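Local coordinates for host-nuclease inhibitor protein Gam, putative (Desulfovibrio vulgaris, PDB 2P2U) that probably binds double-stranded DNA as a Mu Gam-like protein, and is thought to shield DNA ends from host nucleases, at the interface of chains A and B. Sequence-based numbering; all coordinates share one arbitrary frame. Chains: chain A/B, Host-nuclease inhibitor protein Gam, putative.

The interface of chains A and B. Residues chain A 131, 136, 139, 143, 147; chain B 116, 119, 121, 124.
A:Trp139 points the benzo end of its indole at B:Leu116 and B:Ile121, forming the centre of an apolar patch between two copies of a Mu Gam-like protein. This patch is part of a two-fold symmetric interface, consistent with a dimer, so its twin occurs with the chains exchanged. In the apolar packing, B:Leu116, near the end of helix 109-118, reaches several chain A side chains. Its CD2 lies 3.5 Å from A:Trp139 CH2 and 3.8 Å from A:Val147 CG1, while its branched end meets the methyl CE of selenomethionine A:Met136 tip to tip; at 2.75 Å resolution the closeness of that last pair is not reliable. B:Ile121 approaches the indole at its rim: CG2, in the ring plane, is 3.8 Å from A:Trp139 CZ2, the two side chains running past one another in opposite directions. B:Ile121 branches at CB: with CG2 anti to the backbone N and CG1 anti to the carbonyl carbon (chi1 -59°), CG2 meets the indole edge and CD1, on the CG1 arm, reaches the guanidinium edge of A:Arg143, 3.7 Å from NH2. A:Val147 CG1 also lies 4.1 Å from B:Phe119 CD2, a looser contact at the margin of the patch.

Within chain A both faces of the indole are covered, which would limit its rotation. The A:Arg143 guanidinium lies over one face, its NH1 3.5 Å above the ring plane and displaced toward the rim; a bend at chi3 (74°) folds it back there. On the opposite face the selenium of A:Met136 sits 3.7 Å above the plane. Between these two groups the indole edge takes B:Ile121 CG2 and A:Val147 CG1 in plane, while B:Leu116 comes in obliquely. Farther along, the backbone carbonyl O of B:Gly124 packs 3.6 Å from A:Val131 CA, at the end of strand 125-131.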
ATOM      1  N   VAL A 131       0.544 -20.108  -2.957  1.00 51.98           N
ATOM      2  CA  VAL A 131       1.410 -21.232  -2.697  1.00 51.47           C
ATOM      3  C   VAL A 131       2.215 -20.883  -1.526  1.00 52.02           C
ATOM      4  O   VAL A 131       2.740 -19.851  -1.461  1.00 52.80           O
ATOM      5  CB  VAL A 131       2.357 -21.504  -3.861  1.00 51.10           C
ATOM      6  CG1 VAL A 131       3.278 -22.655  -3.564  1.00 47.61           C
ATOM      7  CG2 VAL A 131       1.546 -21.761  -5.110  1.00 51.70           C
HETATM    8  N   MSE A 136       7.267 -25.649   1.213  1.00 68.23           N
HETATM    9  CA  MSE A 136       7.962 -26.088   0.017  1.00 68.60           C
HETATM   10  C   MSE A 136       9.421 -26.378   0.373  1.00 69.43           C
HETATM   11  O   MSE A 136       9.860 -27.538   0.319  1.00 69.58           O
HETATM   12  CB  MSE A 136       7.832 -25.071  -1.148  1.00 68.54           C
HETATM   13  CG  MSE A 136       6.443 -24.986  -1.848  1.00 65.89           C
HETATM   14 SE   MSE A 136       5.478 -26.696  -1.984  1.00 67.74          SE
HETATM   15  CE  MSE A 136       3.861 -26.067  -2.755  1.00 71.61           C
ATOM     16  N   TRP A 139      10.840 -29.771   1.124  1.00 60.10           N
ATOM     17  CA  TRP A 139      10.669 -30.851   0.098  1.00 58.06           C
ATOM     18  C   TRP A 139      11.929 -31.204  -0.683  1.00 56.75           C
ATOM     19  O   TRP A 139      12.686 -30.321  -1.049  1.00 57.10           O
ATOM     20  CB  TRP A 139       9.585 -30.466  -0.936  1.00 56.71           C
ATOM     21  CG  TRP A 139       8.188 -30.504  -0.368  1.00 55.67           C
ATOM     22  CD1 TRP A 139       7.846 -30.563   0.954  1.00 52.39           C
ATOM     23  CD2 TRP A 139       6.960 -30.454  -1.101  1.00 54.25           C
ATOM     24  NE1 TRP A 139       6.501 -30.561   1.083  1.00 52.87           N
ATOM     25  CE2 TRP A 139       5.921 -30.491  -0.157  1.00 53.88           C
ATOM     26  CE3 TRP A 139       6.639 -30.388  -2.474  1.00 55.14           C
ATOM     27  CZ2 TRP A 139       4.556 -30.459  -0.525  1.00 53.21           C
ATOM     28  CZ3 TRP A 139       5.283 -30.365  -2.846  1.00 54.42           C
ATOM     29  CH2 TRP A 139       4.265 -30.398  -1.866  1.00 54.17           C
ATOM     30  N   ARG A 143       9.557 -34.035  -5.299  1.00 47.66           N
ATOM     31  CA  ARG A 143       8.238 -33.631  -4.872  1.00 46.98           C
ATOM     32  C   ARG A 143       7.928 -32.255  -5.442  1.00 45.96           C
ATOM     33  O   ARG A 143       6.843 -31.992  -5.953  1.00 46.69           O
ATOM     34  CB  ARG A 143       8.110 -33.676  -3.368  1.00 46.88           C
ATOM     35  CG  ARG A 143       8.016 -35.130  -2.903  1.00 50.99           C
ATOM     36  CD  ARG A 143       7.569 -35.245  -1.458  1.00 56.20           C
ATOM     37  NE  ARG A 143       6.147 -34.947  -1.347  1.00 62.85           N
ATOM     38  CZ  ARG A 143       5.542 -34.414  -0.283  1.00 66.25           C
ATOM     39  NH1 ARG A 143       6.237 -34.059   0.787  1.00 66.86           N
ATOM     40  NH2 ARG A 143       4.219 -34.214  -0.294  1.00 69.16           N
ATOM     41  N   VAL A 147       4.665 -30.999  -8.380  1.00 36.39           N
ATOM     42  CA  VAL A 147       3.785 -29.875  -8.285  1.00 35.76           C
ATOM     43  C   VAL A 147       4.217 -28.691  -9.147  1.00 36.59           C
ATOM     44  O   VAL A 147       3.680 -27.570  -8.995  1.00 35.93           O
ATOM     45  CB  VAL A 147       3.612 -29.433  -6.888  1.00 35.59           C
ATOM     46  CG1 VAL A 147       3.116 -30.578  -6.071  1.00 36.76           C
ATOM     47  CG2 VAL A 147       4.854 -28.908  -6.376  1.00 34.30           C
TER
ATOM     48  N   LEU B 116      -1.336 -29.100  -6.133  1.00 33.93           N
ATOM     49  CA  LEU B 116      -1.242 -29.326  -4.682  1.00 34.33           C
ATOM     50  C   LEU B 116      -2.559 -29.899  -4.234  1.00 35.75           C
ATOM     51  O   LEU B 116      -2.591 -30.719  -3.338  1.00 37.07           O
ATOM     52  CB  LEU B 116      -0.839 -28.055  -3.925  1.00 33.75           C
ATOM     53  CG  LEU B 116       0.704 -27.872  -4.082  1.00 33.80           C
ATOM     54  CD1 LEU B 116       1.131 -26.437  -3.942  1.00 25.78           C
ATOM     55  CD2 LEU B 116       1.444 -28.779  -3.129  1.00 28.56           C
ATOM     56  N   PHE B 119      -3.415 -33.546  -5.213  1.00 39.56           N
ATOM     57  CA  PHE B 119      -2.691 -34.483  -4.356  1.00 40.06           C
ATOM     58  C   PHE B 119      -3.098 -34.409  -2.880  1.00 41.66           C
ATOM     59  O   PHE B 119      -2.527 -35.172  -2.077  1.00 41.60           O
ATOM     60  CB  PHE B 119      -1.204 -34.219  -4.409  1.00 39.12           C
ATOM     61  CG  PHE B 119      -0.594 -34.433  -5.757  1.00 40.74           C
ATOM     62  CD1 PHE B 119      -1.017 -35.457  -6.587  1.00 39.21           C
ATOM     63  CD2 PHE B 119       0.458 -33.653  -6.173  1.00 41.54           C
ATOM     64  CE1 PHE B 119      -0.429 -35.665  -7.818  1.00 39.58           C
ATOM     65  CE2 PHE B 119       1.038 -33.853  -7.415  1.00 42.07           C
ATOM     66  CZ  PHE B 119       0.592 -34.883  -8.227  1.00 40.56           C
ATOM     67  N   ILE B 121      -2.574 -31.841  -0.753  1.00 44.64           N
ATOM     68  CA  ILE B 121      -1.568 -31.241   0.082  1.00 45.93           C
ATOM     69  C   ILE B 121      -2.126 -29.906   0.499  1.00 47.64           C
ATOM     70  O   ILE B 121      -1.976 -28.922  -0.199  1.00 46.43           O
ATOM     71  CB  ILE B 121      -0.202 -30.983  -0.682  1.00 45.49           C
ATOM     72  CG1 ILE B 121       0.385 -32.254  -1.227  1.00 44.41           C
ATOM     73  CG2 ILE B 121       0.798 -30.390   0.236  1.00 43.78           C
ATOM     74  CD1 ILE B 121       0.649 -33.256  -0.161  1.00 46.70           C
ATOM     75  N   GLY B 124       0.536 -27.008   1.499  1.00 53.42           N
ATOM     76  CA  GLY B 124       1.110 -26.233   0.458  1.00 52.40           C
ATOM     77  C   GLY B 124       0.383 -24.947   0.109  1.00 52.21           C
ATOM     78  O   GLY B 124       0.928 -24.115  -0.645  1.00 52.15           O
TER